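Local coordinates for pyruvate formate-lyase 2 (Archaeoglobus fulgidus, PDB 2F3O), which is a glycyl radical enzyme of unestablished function, related to pyruvate formate-lyase and glycerol dehydratase and probably acting as a lyase, at residues 41-46 with 508-513. Sequence-based numbering, arbitrary orientation.
Sequences IRQAKA and VKPTPL
In Q43 and K509, whose side chains meet at about a right angle, a bend at chi2 shapes each chain. Q43 has CG beside the backbone N and anti to the carbonyl carbon (chi1 -71°), which sets CG next to the ring of P510, 3.8 Å from P510 CD; the bend at chi2 then turns CD of Q43. K509 starts with its CB directed away from helix 39-53, yet the bend at chi2 (74°) turns CD back, to 3.5 Å from Q43 NE2. The amide of Q43 offers NE2 to the backbone O of P510, at 3.3 Å; an N-H...O angle of 132° marks this as a weak hydrogen bond. The hydrogen bond between Q43 OE1 and Y27 OH fits NE2 being the end turned to P510 O. K509 NZ is 3.2 Å from Q43 NE2, but both are donors, and no bond joins them; K509 NZ has its own acceptors, the carbonyl of E267 and, in a salt bridge, the carboxylate of E80. Within the pyruvate formate-lyase-like part of this glycyl radical enzyme, the contact sets a helix near the N-terminus against the short link K509-T511 between the long helix 477-508 and helix 512-516. The rings of P510 and P512 add apolar contacts. The ring of P510 crosses the Q43 chain at about a right angle, and the ring of P512 is farther off, with CD 4.1 Å from Q43 CB. An alanine at Q43 would probably leave Y27 OH without its amide partner, remove the weak bond to P510 O and open a gap beside P510 CD. E267, on helix 250-267, uses its backbone O for K509 NZ and its OE2 for L513 N.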
loop_
_atom_site.group_PDB
_atom_site.type_symbol
_atom_site.label_atom_id
_atom_site.label_comp_id
_atom_site.label_asym_id
_atom_site.label_seq_id
_atom_site.Cartn_x
_atom_site.Cartn_y
_atom_site.Cartn_z
ATOM N N ILE A 41 9.581 -19.512 -16.370
ATOM C CA ILE A 41 9.449 -20.943 -16.539
ATOM C C ILE A 41 10.497 -21.398 -17.572
ATOM O O ILE A 41 11.150 -22.413 -17.381
ATOM C CB ILE A 41 8.013 -21.305 -16.917
ATOM C CG1 ILE A 41 7.109 -21.117 -15.723
ATOM C CG2 ILE A 41 7.868 -22.725 -17.302
ATOM C CD1 ILE A 41 5.665 -21.372 -16.046
ATOM N N ARG A 42 10.715 -20.608 -18.621
ATOM C CA ARG A 42 11.760 -20.908 -19.601
ATOM C C ARG A 42 13.128 -20.990 -18.961
ATOM O O ARG A 42 13.894 -21.896 -19.275
ATOM C CB ARG A 42 11.783 -19.902 -20.751
ATOM C CG ARG A 42 10.431 -19.724 -21.367
ATOM C CD ARG A 42 10.457 -19.551 -22.852
ATOM N NE ARG A 42 11.239 -18.435 -23.355
ATOM C CZ ARG A 42 12.209 -18.558 -24.251
ATOM N NH1 ARG A 42 12.510 -19.757 -24.731
ATOM N NH2 ARG A 42 12.876 -17.487 -24.672
ATOM N N GLN A 43 13.418 -20.080 -18.038
ATOM C CA GLN A 43 14.701 -20.079 -17.341
ATOM C C GLN A 43 14.851 -21.289 -16.425
ATOM O O GLN A 43 15.946 -21.849 -16.288
ATOM C CB GLN A 43 14.849 -18.807 -16.522
ATOM C CG GLN A 43 15.064 -17.572 -17.358
ATOM C CD GLN A 43 16.419 -17.555 -18.004
ATOM O OE1 GLN A 43 16.523 -17.527 -19.222
ATOM N NE2 GLN A 43 17.471 -17.570 -17.186
ATOM N N ALA A 44 13.737 -21.681 -15.811
ATOM C CA ALA A 44 13.692 -22.844 -14.932
ATOM C C ALA A 44 13.955 -24.101 -15.723
ATOM O O ALA A 44 14.774 -24.935 -15.337
ATOM C CB ALA A 44 12.336 -22.933 -14.254
ATOM N N LYS A 45 13.268 -24.201 -16.851
ATOM C CA LYS A 45 13.329 -25.366 -17.701
ATOM C C LYS A 45 14.674 -25.500 -18.388
ATOM O O LYS A 45 15.121 -26.614 -18.661
ATOM C CB LYS A 45 12.198 -25.333 -18.731
ATOM C CG LYS A 45 10.873 -25.773 -18.147
ATOM C CD LYS A 45 9.774 -25.745 -19.170
ATOM C CE LYS A 45 8.488 -26.282 -18.567
ATOM N NZ LYS A 45 7.416 -26.328 -19.584
ATOM N N ALA A 46 15.317 -24.365 -18.652
ATOM C CA ALA A 46 16.652 -24.354 -19.232
ATOM C C ALA A 46 17.690 -24.854 -18.248
ATOM O O ALA A 46 18.495 -25.731 -18.580
ATOM C CB ALA A 46 16.999 -22.991 -19.705
ATOM N N VAL A 508 14.131 -10.401 -19.041
ATOM C CA VAL A 508 14.641 -11.430 -19.970
ATOM C C VAL A 508 15.541 -12.484 -19.336
ATOM O O VAL A 508 15.896 -13.473 -19.971
ATOM C CB VAL A 508 15.350 -10.828 -21.220
ATOM C CG1 VAL A 508 14.748 -9.486 -21.604
ATOM C CG2 VAL A 508 16.842 -10.693 -20.992
ATOM N N LYS A 509 15.894 -12.270 -18.077
ATOM C CA LYS A 509 16.764 -13.172 -17.345
ATOM C C LYS A 509 16.374 -13.157 -15.864
ATOM O O LYS A 509 17.134 -12.674 -15.002
ATOM C CB LYS A 509 18.221 -12.730 -17.559
ATOM C CG LYS A 509 19.336 -13.485 -16.818
ATOM C CD LYS A 509 19.569 -14.815 -17.402
ATOM C CE LYS A 509 20.744 -15.463 -16.736
ATOM N NZ LYS A 509 20.552 -16.940 -16.738
ATOM N N PRO A 510 15.167 -13.657 -15.550
ATOM C CA PRO A 510 14.971 -13.913 -14.126
ATOM C C PRO A 510 15.762 -15.173 -13.719
ATOM O O PRO A 510 16.091 -16.010 -14.570
ATOM C CB PRO A 510 13.460 -14.112 -13.994
ATOM C CG PRO A 510 13.016 -14.581 -15.345
ATOM C CD PRO A 510 13.990 -14.032 -16.358
ATOM N N THR A 511 16.125 -15.275 -12.447
ATOM C CA THR A 511 17.010 -16.343 -12.011
ATOM C C THR A 511 16.445 -17.116 -10.822
ATOM O O THR A 511 16.826 -16.870 -9.677
ATOM C CB THR A 511 18.392 -15.780 -11.668
ATOM O OG1 THR A 511 18.268 -14.723 -10.706
ATOM C CG2 THR A 511 19.077 -15.238 -12.930
ATOM N N PRO A 512 15.523 -18.053 -11.096
ATOM C CA PRO A 512 14.727 -18.765 -10.096
ATOM C C PRO A 512 15.480 -19.594 -9.066
ATOM O O PRO A 512 15.055 -19.639 -7.922
ATOM C CB PRO A 512 13.857 -19.703 -10.935
ATOM C CG PRO A 512 13.889 -19.156 -12.301
ATOM C CD PRO A 512 15.176 -18.461 -12.467
ATOM N N LEU A 513 16.552 -20.277 -9.437
ATOM C CA LEU A 513 17.287 -21.050 -8.421
ATOM C C LEU A 513 17.915 -20.131 -7.376
ATOM O O LEU A 513 17.722 -20.355 -6.167
ATOM C CB LEU A 513 18.335 -21.981 -9.040
ATOM C CG LEU A 513 19.186 -22.792 -8.060
ATOM C CD1 LEU A 513 18.337 -23.721 -7.231
ATOM C CD2 LEU A 513 20.265 -23.571 -8.800
#